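Local coordinates for protein time interval measuring enzyme TIME (Bombyx mori, PDB 2E47) that probably destroys superoxide radicals as a copper- and zinc-binding dismutase, turning them into hydrogen peroxide and oxygen, at residues Y47-H52 and G86-V91; H67-H72 and N82-D87. All coordinates share one frame; numbering follows the deposited sequence.

Contact 1. Residues Y47-H52 and G86-V91; sequences YGFHVH and GDLGNV. With CU (copper (II) ion), chain E; ZN (zinc ion), chain F.
Tyr47 and Val91 form an antiparallel hydrogen-bonded pair between strands 45-52 and 87-93 of the Cu,Zn superoxide dismutase beta-barrel. The two short axes approach to 4.4 Å, with their directions 149° apart. Val91 N binds Tyr47 O at 2.8 Å, and Tyr47 N returns a more bent bond to Val91 O. Further along, Phe49 N donates to Gly89 O and Val51 N to Gly86 O. Gly89 has backbone angles at which a CB would press on the carbonyl O of Leu88.

The apolar contacts centre on Phe49, whose CG stands anti to the backbone N (chi1 -172°). Phe49 CG lies 3.8 Å from Val91 CG1. On the same ring, Phe49 CD1 meets Leu88 CD1 at 4.0 Å. That Leu88 methyl also touches Val51 CG2. An alanine here in place of the phenylalanine would probably open a gap beside Leu88 CD1 and Val91 CG1 and cost Val121 of the next strand its contact with the ring.

Both metals are reached from this strand pair, through His50, His52 and Asp87. His50 ND1 binds copper at 2.0 Å, while its NE2 is hydrogen-bonded to Asp128. His52 NE2 is a second copper ligand, and His67 and His124 complete the site. Asp87 serves the other metal, its OD1 standing 2.1 Å from zinc.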
loop_
_atom_site.group_PDB
_atom_site.type_symbol
_atom_site.label_atom_id
_atom_site.label_comp_id
_atom_site.label_asym_id
_atom_site.label_seq_id
_atom_site.Cartn_x
_atom_site.Cartn_y
_atom_site.Cartn_z
ATOM N N TYR A 47 13.437 3.532 -18.217
ATOM C CA TYR A 47 12.186 4.193 -17.824
ATOM C C TYR A 47 12.328 4.638 -16.388
ATOM O O TYR A 47 12.797 3.843 -15.542
ATOM C CB TYR A 47 11.032 3.194 -17.931
ATOM C CG TYR A 47 10.869 2.617 -19.368
ATOM C CD1 TYR A 47 11.564 1.465 -19.760
ATOM C CD2 TYR A 47 10.049 3.209 -20.272
ATOM C CE1 TYR A 47 11.468 0.909 -21.036
ATOM C CE2 TYR A 47 9.923 2.642 -21.575
ATOM C CZ TYR A 47 10.648 1.507 -21.929
ATOM O OH TYR A 47 10.526 0.954 -23.197
ATOM N N GLY A 48 11.894 5.871 -16.111
ATOM C CA GLY A 48 11.926 6.429 -14.765
ATOM C C GLY A 48 11.217 5.564 -13.780
ATOM O O GLY A 48 10.136 5.039 -14.063
ATOM N N PHE A 49 11.828 5.367 -12.618
ATOM C CA PHE A 49 11.191 4.571 -11.597
ATOM C C PHE A 49 11.448 5.266 -10.267
ATOM O O PHE A 49 12.582 5.431 -9.885
ATOM C CB PHE A 49 11.877 3.241 -11.611
ATOM C CG PHE A 49 11.232 2.223 -10.740
ATOM C CD1 PHE A 49 11.938 1.653 -9.700
ATOM C CD2 PHE A 49 9.978 1.790 -11.013
ATOM C CE1 PHE A 49 11.348 0.701 -8.914
ATOM C CE2 PHE A 49 9.379 0.853 -10.254
ATOM C CZ PHE A 49 10.064 0.313 -9.180
ATOM N N HIS A 50 10.406 5.729 -9.574
ATOM C CA HIS A 50 10.618 6.551 -8.370
ATOM C C HIS A 50 9.661 6.185 -7.248
ATOM O O HIS A 50 8.608 5.674 -7.544
ATOM C CB HIS A 50 10.370 8.016 -8.677
ATOM C CG HIS A 50 10.887 8.455 -10.013
ATOM N ND1 HIS A 50 10.083 9.090 -10.939
ATOM C CD2 HIS A 50 12.131 8.359 -10.570
ATOM C CE1 HIS A 50 10.812 9.361 -12.012
ATOM N NE2 HIS A 50 12.060 8.940 -11.814
ATOM N N VAL A 51 9.984 6.542 -5.998
ATOM C CA VAL A 51 9.034 6.493 -4.890
ATOM C C VAL A 51 8.382 7.859 -4.834
ATOM O O VAL A 51 9.091 8.930 -4.660
ATOM C CB VAL A 51 9.742 6.188 -3.571
ATOM C CG1 VAL A 51 8.757 6.209 -2.389
ATOM C CG2 VAL A 51 10.483 4.783 -3.660
ATOM N N HIS A 52 7.067 7.878 -4.994
ATOM C CA HIS A 52 6.355 9.135 -4.940
ATOM C C HIS A 52 5.809 9.303 -3.495
ATOM O O HIS A 52 5.771 8.365 -2.690
ATOM C CB HIS A 52 5.279 9.190 -6.045
ATOM C CG HIS A 52 5.821 9.448 -7.429
ATOM N ND1 HIS A 52 5.215 10.310 -8.310
ATOM C CD2 HIS A 52 6.881 8.943 -8.095
ATOM C CE1 HIS A 52 5.868 10.313 -9.455
ATOM N NE2 HIS A 52 6.904 9.502 -9.347
ATOM N N GLY A 86 13.321 9.601 -3.139
ATOM C CA GLY A 86 12.636 8.713 -4.052
ATOM C C GLY A 86 13.224 8.482 -5.439
ATOM O O GLY A 86 12.611 7.790 -6.243
ATOM N N ASP A 87 14.372 9.082 -5.748
ATOM C CA ASP A 87 14.950 9.015 -7.080
ATOM C C ASP A 87 15.687 7.704 -7.164
ATOM O O ASP A 87 16.868 7.673 -6.849
ATOM C CB ASP A 87 15.971 10.155 -7.260
ATOM C CG ASP A 87 15.294 11.537 -7.401
ATOM O OD1 ASP A 87 14.082 11.580 -7.536
ATOM O OD2 ASP A 87 15.971 12.570 -7.385
ATOM N N LEU A 88 15.041 6.625 -7.557
ATOM C CA LEU A 88 15.754 5.326 -7.670
ATOM C C LEU A 88 16.392 5.216 -9.016
ATOM O O LEU A 88 17.131 4.272 -9.238
ATOM C CB LEU A 88 14.842 4.102 -7.457
ATOM C CG LEU A 88 14.138 4.055 -6.088
ATOM C CD1 LEU A 88 12.913 3.112 -6.098
ATOM C CD2 LEU A 88 15.104 3.682 -4.956
ATOM N N GLY A 89 16.106 6.121 -9.946
ATOM C CA GLY A 89 16.758 6.027 -11.242
ATOM C C GLY A 89 15.842 5.514 -12.365
ATOM O O GLY A 89 14.674 5.884 -12.391
ATOM N N ASN A 90 16.397 4.754 -13.299
ATOM C CA ASN A 90 15.655 4.174 -14.424
ATOM C C ASN A 90 15.755 2.696 -14.286
ATOM O O ASN A 90 16.790 2.214 -13.783
ATOM C CB ASN A 90 16.348 4.534 -15.764
ATOM C CG ASN A 90 16.150 6.006 -16.157
ATOM O OD1 ASN A 90 17.113 6.756 -16.364
ATOM N ND2 ASN A 90 14.926 6.398 -16.305
ATOM N N VAL A 91 14.742 1.964 -14.756
ATOM C CA VAL A 91 14.845 0.510 -14.874
ATOM C C VAL A 91 14.980 0.154 -16.343
ATOM O O VAL A 91 14.405 0.814 -17.181
ATOM C CB VAL A 91 13.631 -0.274 -14.243
ATOM C CG1 VAL A 91 13.569 0.003 -12.776
ATOM C CG2 VAL A 91 12.335 0.121 -14.825
HETATM CU CU CU E . 8.291 10.045 -10.767
HETATM ZN ZN ZN F . 12.950 13.182 -8.230
#

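Contact 2. Residues H67-H72 and N82-D87; sequences HFNPEH and NRHVGD. With ZN (zinc ion), chain F; CU (copper (II) ion), chain E.
His67 and His84 meet rim to rim at the zinc ion, their ring planes 76° apart and neither ring over the face of the other. His84 ND1 lies at the edge of the His67 ring, in its plane, and comes 3.4 Å from His67 CB. Each ring turns its ND1 to the zinc, at 2.0 Å for His67 ND1. Asp87 supplies OD1 from a carboxylate whose plane is turned steeply against the His67 ring, and His75 completes the site. The far nitrogen of the same His67 ring, NE2, binds copper at 2.0 Å, which makes this imidazole the bridging histidine of the Cu,Zn superoxide dismutase family.

Away from the zinc, Phe68 and Val85 lie alongside each other and point the same way, with Phe68 CG anti to its backbone N (chi1 -179°), which puts CD2 against Val85 CG1 at 3.8 Å. Pro70 crosses Val85 at about a right angle and sets its CG against Val85 CG2. Pro70 CD also sits over the centre of one face of the Phe68 ring. Gly86 N donates to Phe68 O at 3.1 Å across the segments, and a water accepts from both Glu71 N and Val85 N.

Bonds behind the ligands brace the type I beta turn from His84 to Asp87. Arg83 NE reaches His84 O nearly straight (176°) and in the guanidinium plane, opposite in face to Asp87 N on that oxygen. Arg83 NH2 is salt-bridged to Asp105. Asp87 OD2 accepts from His84 N, from above the carboxylate plane, and from Gly76 N. With OD1 on zinc and OD2 held by two amides, the carboxylate's rotation is probably restrained. The two metals share one imidazole, so the His67 ring is gripped at both nitrogens and its rotation is probably fixed.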
loop_
_atom_site.group_PDB
_atom_site.type_symbol
_atom_site.label_atom_id
_atom_site.label_comp_id
_atom_site.label_asym_id
_atom_site.label_seq_id
_atom_site.Cartn_x
_atom_site.Cartn_y
_atom_site.Cartn_z
ATOM N N HIS A 67 7.797 13.356 -6.299
ATOM C CA HIS A 67 8.800 12.446 -5.827
ATOM C C HIS A 67 8.918 12.617 -4.318
ATOM O O HIS A 67 8.909 13.757 -3.816
ATOM C CB HIS A 67 10.142 12.654 -6.582
ATOM C CG HIS A 67 10.091 12.278 -8.040
ATOM N ND1 HIS A 67 11.132 12.524 -8.906
ATOM C CD2 HIS A 67 9.097 11.671 -8.765
ATOM C CE1 HIS A 67 10.762 12.060 -10.112
ATOM N NE2 HIS A 67 9.555 11.473 -10.041
ATOM N N PHE A 68 9.074 11.523 -3.578
ATOM C CA PHE A 68 9.264 11.606 -2.145
ATOM C C PHE A 68 10.547 12.419 -1.834
ATOM O O PHE A 68 11.638 12.030 -2.232
ATOM C CB PHE A 68 9.326 10.217 -1.556
ATOM C CG PHE A 68 9.499 10.173 -0.053
ATOM C CD1 PHE A 68 8.796 11.039 0.788
ATOM C CD2 PHE A 68 10.371 9.253 0.515
ATOM C CE1 PHE A 68 8.952 10.970 2.152
ATOM C CE2 PHE A 68 10.536 9.145 1.881
ATOM C CZ PHE A 68 9.822 10.017 2.712
ATOM N N ASN A 69 10.416 13.530 -1.099
ATOM C CA ASN A 69 11.509 14.520 -0.971
ATOM C C ASN A 69 11.505 15.197 0.442
ATOM O O ASN A 69 11.284 16.405 0.537
ATOM C CB ASN A 69 11.367 15.563 -2.104
ATOM C CG ASN A 69 12.527 16.626 -2.182
ATOM O OD1 ASN A 69 12.300 17.689 -2.733
ATOM N ND2 ASN A 69 13.733 16.292 -1.790
ATOM N N PRO A 70 11.735 14.406 1.535
ATOM C CA PRO A 70 11.696 14.945 2.880
ATOM C C PRO A 70 12.865 15.898 3.135
ATOM O O PRO A 70 12.798 16.732 4.041
ATOM C CB PRO A 70 11.875 13.709 3.743
ATOM C CG PRO A 70 12.689 12.785 2.912
ATOM C CD PRO A 70 12.102 12.972 1.541
ATOM N N GLU A 71 13.939 15.796 2.351
ATOM C CA GLU A 71 15.042 16.719 2.587
ATOM C C GLU A 71 14.983 17.988 1.722
ATOM O O GLU A 71 15.863 18.844 1.828
ATOM C CB GLU A 71 16.396 16.036 2.463
ATOM C CG GLU A 71 16.583 14.671 3.194
ATOM C CD GLU A 71 16.692 14.765 4.717
ATOM O OE1 GLU A 71 16.569 13.699 5.367
ATOM O OE2 GLU A 71 16.872 15.886 5.278
ATOM N N HIS A 72 13.951 18.110 0.877
ATOM C CA HIS A 72 13.788 19.275 -0.025
ATOM C C HIS A 72 14.970 19.506 -0.917
ATOM O O HIS A 72 15.435 20.640 -1.003
ATOM C CB HIS A 72 13.501 20.587 0.756
ATOM C CG HIS A 72 12.510 20.399 1.852
ATOM N ND1 HIS A 72 11.158 20.567 1.662
ATOM C CD2 HIS A 72 12.667 19.988 3.131
ATOM C CE1 HIS A 72 10.524 20.284 2.783
ATOM N NE2 HIS A 72 11.415 19.923 3.687
ATOM N N ASN A 82 22.573 15.532 -4.126
ATOM C CA ASN A 82 21.430 16.401 -4.379
ATOM C C ASN A 82 20.455 15.598 -5.255
ATOM O O ASN A 82 20.485 15.684 -6.482
ATOM C CB ASN A 82 21.846 17.740 -5.056
ATOM C CG ASN A 82 20.638 18.744 -5.273
ATOM O OD1 ASN A 82 20.706 19.746 -6.077
ATOM N ND2 ASN A 82 19.568 18.503 -4.561
ATOM N N ARG A 83 19.563 14.861 -4.613
ATOM C CA ARG A 83 18.584 13.981 -5.265
ATOM C C ARG A 83 17.453 13.974 -4.267
ATOM O O ARG A 83 17.634 14.276 -3.055
ATOM C CB ARG A 83 19.126 12.518 -5.431
ATOM C CG ARG A 83 19.680 11.835 -4.132
ATOM C CD ARG A 83 19.914 10.275 -4.222
ATOM N NE ARG A 83 18.652 9.536 -4.085
ATOM C CZ ARG A 83 18.555 8.188 -4.004
ATOM N NH1 ARG A 83 17.382 7.601 -3.803
ATOM N NH2 ARG A 83 19.624 7.424 -4.096
ATOM N N HIS A 84 16.281 13.613 -4.739
ATOM C CA HIS A 84 15.155 13.254 -3.841
ATOM C C HIS A 84 15.426 11.890 -3.224
ATOM O O HIS A 84 16.086 11.117 -3.826
ATOM C CB HIS A 84 13.866 13.204 -4.647
ATOM C CG HIS A 84 13.543 14.490 -5.358
ATOM N ND1 HIS A 84 13.015 14.533 -6.640
ATOM C CD2 HIS A 84 13.649 15.786 -4.946
ATOM C CE1 HIS A 84 12.786 15.792 -6.973
ATOM N NE2 HIS A 84 13.187 16.573 -5.976
ATOM N N VAL A 85 14.873 11.571 -2.045
ATOM C CA VAL A 85 15.020 10.239 -1.469
ATOM C C VAL A 85 14.391 9.203 -2.440
ATOM O O VAL A 85 14.903 8.088 -2.581
ATOM C CB VAL A 85 14.394 10.197 -0.037
ATOM C CG1 VAL A 85 14.181 8.714 0.507
ATOM C CG2 VAL A 85 15.319 10.948 0.920
ATOM N N GLY A 86 13.321 9.601 -3.139
ATOM C CA GLY A 86 12.636 8.713 -4.052
ATOM C C GLY A 86 13.224 8.482 -5.439
ATOM O O GLY A 86 12.611 7.790 -6.243
ATOM N N ASP A 87 14.372 9.082 -5.748
ATOM C CA ASP A 87 14.950 9.015 -7.080
ATOM C C ASP A 87 15.687 7.704 -7.164
ATOM O O ASP A 87 16.868 7.673 -6.849
ATOM C CB ASP A 87 15.971 10.155 -7.260
ATOM C CG ASP A 87 15.294 11.537 -7.401
ATOM O OD1 ASP A 87 14.082 11.580 -7.536
ATOM O OD2 ASP A 87 15.971 12.570 -7.385
HETATM ZN ZN ZN F . 12.950 13.182 -8.230
HETATM CU CU CU E . 8.291 10.045 -10.767
HETATM O O HOH W 1 14.726 14.233 -0.218
#

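In the fold
After three earlier strands, the chain reaches strand 45-52, bringing residues 47-52 to contact 1. The long loop that leaves it passes through 67-72 and then 82-87, where contact 2 closes a small loop with nine residues between its segments. The chain then enters strand 87-93, and contact 1 closes the larger loop of 33 intervening residues, so contact 2 nests inside it. The two share Gly86 and Asp87, and their centres lie about 11 Å apart. They also touch directly, through a probable hydrogen bond between Val51 O and Phe68 N. Together they tie the metal-binding loop to the neighbouring strands 45-52 and 87-93 of the barrel.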